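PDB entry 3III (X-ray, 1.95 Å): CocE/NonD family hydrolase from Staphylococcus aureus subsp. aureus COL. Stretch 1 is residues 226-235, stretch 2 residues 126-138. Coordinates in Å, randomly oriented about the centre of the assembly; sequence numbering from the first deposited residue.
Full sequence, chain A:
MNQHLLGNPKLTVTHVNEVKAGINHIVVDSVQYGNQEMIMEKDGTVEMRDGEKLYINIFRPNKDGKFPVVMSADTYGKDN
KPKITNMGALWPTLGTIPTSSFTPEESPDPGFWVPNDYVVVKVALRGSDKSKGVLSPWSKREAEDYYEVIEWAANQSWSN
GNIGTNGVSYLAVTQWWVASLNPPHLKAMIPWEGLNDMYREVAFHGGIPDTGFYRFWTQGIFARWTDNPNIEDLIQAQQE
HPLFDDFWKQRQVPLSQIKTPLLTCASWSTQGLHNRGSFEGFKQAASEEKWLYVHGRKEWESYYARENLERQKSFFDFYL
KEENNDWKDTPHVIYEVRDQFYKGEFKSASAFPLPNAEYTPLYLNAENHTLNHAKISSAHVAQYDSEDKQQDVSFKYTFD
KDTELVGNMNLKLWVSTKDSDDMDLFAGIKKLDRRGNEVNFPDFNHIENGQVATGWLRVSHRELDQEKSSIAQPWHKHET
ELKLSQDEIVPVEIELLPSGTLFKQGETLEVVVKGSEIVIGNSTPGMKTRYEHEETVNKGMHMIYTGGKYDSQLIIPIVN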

# COMPACT_ATOMS: atom_id res chain seq x y z
N THR A 226 16.68 -12.03 16.34
CA THR A 226 16.39 -13.15 17.19
C THR A 226 16.89 -12.92 18.61
O THR A 226 16.48 -13.61 19.51
CB THR A 226 16.99 -14.48 16.66
OG1 THR A 226 18.39 -14.31 16.43
CG2 THR A 226 16.26 -14.95 15.37
N ASP A 227 17.79 -11.98 18.83
CA ASP A 227 18.26 -11.74 20.19
C ASP A 227 17.47 -10.63 20.92
O ASP A 227 17.87 -10.16 21.98
CB ASP A 227 19.74 -11.44 20.18
CG ASP A 227 20.10 -10.22 19.40
OD1 ASP A 227 19.29 -9.69 18.58
OD2 ASP A 227 21.25 -9.78 19.62
N ASN A 228 16.38 -10.18 20.32
CA ASN A 228 15.46 -9.25 20.98
C ASN A 228 14.27 -10.06 21.49
O ASN A 228 13.46 -10.49 20.71
CB ASN A 228 14.97 -8.14 20.01
CG ASN A 228 14.05 -7.15 20.68
OD1 ASN A 228 13.62 -7.37 21.82
ND2 ASN A 228 13.81 -6.01 20.03
N PRO A 229 14.12 -10.19 22.81
CA PRO A 229 12.97 -10.89 23.37
C PRO A 229 11.68 -10.06 23.47
O PRO A 229 10.69 -10.57 23.97
CB PRO A 229 13.46 -11.24 24.79
CG PRO A 229 14.38 -10.19 25.16
CD PRO A 229 14.96 -9.60 23.87
N ASN A 230 11.68 -8.81 22.99
CA ASN A 230 10.60 -7.86 23.22
C ASN A 230 9.85 -7.51 21.94
O ASN A 230 9.29 -6.42 21.83
CB ASN A 230 11.18 -6.61 23.85
CG ASN A 230 11.96 -6.92 25.11
OD1 ASN A 230 13.16 -6.62 25.22
ND2 ASN A 230 11.29 -7.53 26.05
N ILE A 231 9.81 -8.44 21.00
CA ILE A 231 9.16 -8.19 19.70
C ILE A 231 7.69 -8.58 19.89
O ILE A 231 7.38 -9.66 20.41
CB ILE A 231 9.81 -9.02 18.52
CG1 ILE A 231 11.26 -8.63 18.28
CG2 ILE A 231 9.03 -8.83 17.15
CD1 ILE A 231 12.01 -9.57 17.28
N GLU A 232 6.77 -7.73 19.47
CA GLU A 232 5.35 -7.97 19.67
C GLU A 232 4.92 -9.17 18.84
O GLU A 232 5.24 -9.25 17.67
CB GLU A 232 4.55 -6.73 19.27
CG GLU A 232 3.06 -6.88 19.38
CD GLU A 232 2.30 -5.60 18.99
OE1 GLU A 232 2.92 -4.73 18.36
OE2 GLU A 232 1.07 -5.53 19.30
N ASP A 233 4.15 -10.08 19.44
CA ASP A 233 3.70 -11.29 18.76
C ASP A 233 2.41 -11.01 17.98
O ASP A 233 1.28 -11.21 18.47
CB ASP A 233 3.49 -12.43 19.75
CG ASP A 233 3.12 -13.73 19.08
OD1 ASP A 233 2.77 -13.78 17.88
OD2 ASP A 233 3.14 -14.71 19.79
N LEU A 234 2.58 -10.58 16.75
CA LEU A 234 1.47 -10.18 15.92
C LEU A 234 0.75 -11.38 15.34
O LEU A 234 -0.35 -11.24 14.91
CB LEU A 234 1.91 -9.20 14.82
CG LEU A 234 2.13 -7.76 15.28
CD1 LEU A 234 2.94 -6.97 14.21
CD2 LEU A 234 0.81 -7.07 15.68
N ILE A 235 1.36 -12.56 15.36
CA ILE A 235 0.66 -13.79 14.96
C ILE A 235 -0.47 -14.04 16.01
O ILE A 235 -1.64 -14.23 15.69
CB ILE A 235 1.64 -14.97 14.90
CG1 ILE A 235 2.69 -14.77 13.79
CG2 ILE A 235 0.92 -16.27 14.64
CD1 ILE A 235 2.07 -14.66 12.43
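Stretch 2 126-138: RGSDKSKGVLSPW

The one salt bridge between the stretches pairs Asp227, near the start of stretch 1, with Lys132, midway along stretch 2: Lys132 NZ lies 2.8 Å from Asp227 OD1. The CA-to-CB bond of Lys132 points sideways, but its long chain brings the ammonium group back to the carboxylate, and the same NZ also donates to Asp129 O at 3.0 Å, so that one charge holds both stretch 1 and the preceding turn. A second short polar contact lies farther along, where Ser136 OG donates to Glu232 OE1 at 2.7 Å; the extended Glu232 side chain (chi1 and chi2 both t) suits this reach.

Asn228 is the buried polar centre. Its CB points toward stretch 2, and its amide serves three backbone groups at once: ND2 donates to Gly127 O at 3.0 Å and to Gly133 O at 2.9 Å, while OD1 accepts from Asn230 N at 2.7 Å within its own loop. A primary amide, with two donor hydrogens and an acceptor on a short stem, is well matched to such a site. At Gly127, phi is positive (88°), and a CB would lie 2.5 Å from Leu135 CB and press on the preceding carbonyl as well; glycine fits where a larger residue would not.

From Asn228 onward the two backbones run in the same direction: Asn228 lies beside Lys132, Asn230 beside Val134, Ile231 beside Leu135 and Glu232 beside Ser136, with CA separations of 4.6 to 5.4 Å. Leu135 offers both of its backbone groups to the residues flanking Ile231. Its N donates to Asn230 O at 3.1 Å, and its O accepts from Glu232 N at 2.9 Å, each nearly linear at 168°. This is a single parallel bridge, not a continuing sheet, and Asn230 O also receives a CA-H...O contact from Val134 CA at 3.4 Å.

Before this extended segment, stretch 2 reverses through a type II' turn from Ser128 to Ser131, closed by Ser131 N to Ser128 O at 3.2 Å. Ser131 OG then accepts from Gly127 N at 3.0 Å, tying the chain before the turn to the chain after it.

Apolar packing completes the contact. Ile231 CG1 meets Leu135 CD1 at 4.0 Å, two buried branched side chains beside the bridge. Farther along, where stretch 1 enters a helix, Leu234 CD1 rests 3.8 Å from Pro137 CG, the compact proline ring giving the leucine a carbon surface to lie on. The contact buries 545 Å², both sides summed.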

# COMPACT_ATOMS: atom_id res chain seq x y z
N ARG A 126 13.07 1.54 17.36
CA ARG A 126 13.19 0.76 18.60
C ARG A 126 12.96 -0.73 18.30
O ARG A 126 12.04 -1.10 17.57
CB ARG A 126 12.19 1.22 19.62
CG ARG A 126 12.37 0.62 21.00
CD ARG A 126 11.26 1.03 21.95
NE ARG A 126 11.23 2.47 22.20
CZ ARG A 126 11.49 3.05 23.37
NH1 ARG A 126 11.80 2.34 24.45
NH2 ARG A 126 11.43 4.38 23.47
N GLY A 127 13.80 -1.55 18.93
CA GLY A 127 13.77 -3.01 18.76
C GLY A 127 14.62 -3.56 17.62
O GLY A 127 14.78 -4.79 17.50
N SER A 128 15.12 -2.67 16.77
CA SER A 128 15.94 -3.04 15.64
C SER A 128 17.35 -2.48 15.80
O SER A 128 17.60 -1.52 16.52
CB SER A 128 15.31 -2.56 14.32
OG SER A 128 15.44 -1.14 14.17
N ASP A 129 18.26 -3.14 15.11
CA ASP A 129 19.68 -2.87 15.18
C ASP A 129 20.17 -3.12 16.61
O ASP A 129 19.80 -4.14 17.21
CB ASP A 129 20.04 -1.49 14.65
CG ASP A 129 21.50 -1.38 14.32
OD1 ASP A 129 21.93 -2.02 13.34
OD2 ASP A 129 22.23 -0.70 15.07
N LYS A 130 20.93 -2.21 17.18
CA LYS A 130 21.49 -2.43 18.52
C LYS A 130 20.46 -2.12 19.62
O LYS A 130 20.71 -2.39 20.79
CB LYS A 130 22.83 -1.68 18.66
CG LYS A 130 23.87 -2.36 17.70
CD LYS A 130 25.20 -1.68 17.62
CE LYS A 130 25.16 -0.54 16.65
NZ LYS A 130 24.77 -0.97 15.23
N SER A 131 19.28 -1.62 19.25
CA SER A 131 18.20 -1.49 20.21
C SER A 131 17.54 -2.84 20.42
O SER A 131 17.04 -3.45 19.47
CB SER A 131 17.12 -0.50 19.76
OG SER A 131 16.01 -0.55 20.65
N LYS A 132 17.48 -3.29 21.66
CA LYS A 132 16.77 -4.52 22.01
C LYS A 132 15.52 -4.17 22.82
O LYS A 132 15.03 -4.99 23.61
CB LYS A 132 17.66 -5.52 22.78
CG LYS A 132 18.94 -5.95 22.08
CD LYS A 132 18.69 -6.47 20.65
CE LYS A 132 19.89 -6.27 19.69
NZ LYS A 132 19.60 -6.92 18.32
N GLY A 133 14.98 -2.97 22.61
CA GLY A 133 13.70 -2.56 23.22
C GLY A 133 12.46 -3.14 22.52
O GLY A 133 12.58 -3.95 21.62
N VAL A 134 11.28 -2.72 22.99
CA VAL A 134 10.01 -3.15 22.46
C VAL A 134 9.92 -2.82 20.97
O VAL A 134 10.22 -1.72 20.55
CB VAL A 134 8.82 -2.52 23.20
CG1 VAL A 134 7.46 -2.89 22.45
CG2 VAL A 134 8.79 -2.97 24.69
N LEU A 135 9.58 -3.82 20.18
CA LEU A 135 9.40 -3.68 18.74
C LEU A 135 7.93 -3.91 18.49
O LEU A 135 7.47 -5.07 18.43
CB LEU A 135 10.28 -4.68 17.96
CG LEU A 135 10.56 -4.36 16.46
CD1 LEU A 135 11.58 -5.42 15.92
CD2 LEU A 135 9.27 -4.32 15.62
N SER A 136 7.18 -2.82 18.39
CA SER A 136 5.75 -2.83 18.14
C SER A 136 5.49 -2.11 16.82
O SER A 136 5.33 -0.88 16.77
CB SER A 136 4.97 -2.20 19.29
OG SER A 136 3.60 -2.24 18.96
N PRO A 137 5.49 -2.84 15.72
CA PRO A 137 5.40 -2.22 14.40
C PRO A 137 4.13 -1.42 14.18
O PRO A 137 3.06 -1.87 14.56
CB PRO A 137 5.38 -3.41 13.44
CG PRO A 137 5.82 -4.56 14.21
CD PRO A 137 5.63 -4.30 15.65
N TRP A 138 4.24 -0.25 13.56
CA TRP A 138 3.07 0.47 13.06
C TRP A 138 2.14 0.79 14.22
O TRP A 138 0.93 0.51 14.18
CB TRP A 138 2.41 -0.34 11.92
CG TRP A 138 3.30 -0.62 10.79
CD1 TRP A 138 4.50 0.00 10.52
CD2 TRP A 138 3.12 -1.57 9.71
NE1 TRP A 138 5.05 -0.49 9.39
CE2 TRP A 138 4.23 -1.46 8.87
CE3 TRP A 138 2.13 -2.50 9.38
CZ2 TRP A 138 4.38 -2.23 7.70
CZ3 TRP A 138 2.28 -3.27 8.19
CH2 TRP A 138 3.40 -3.14 7.39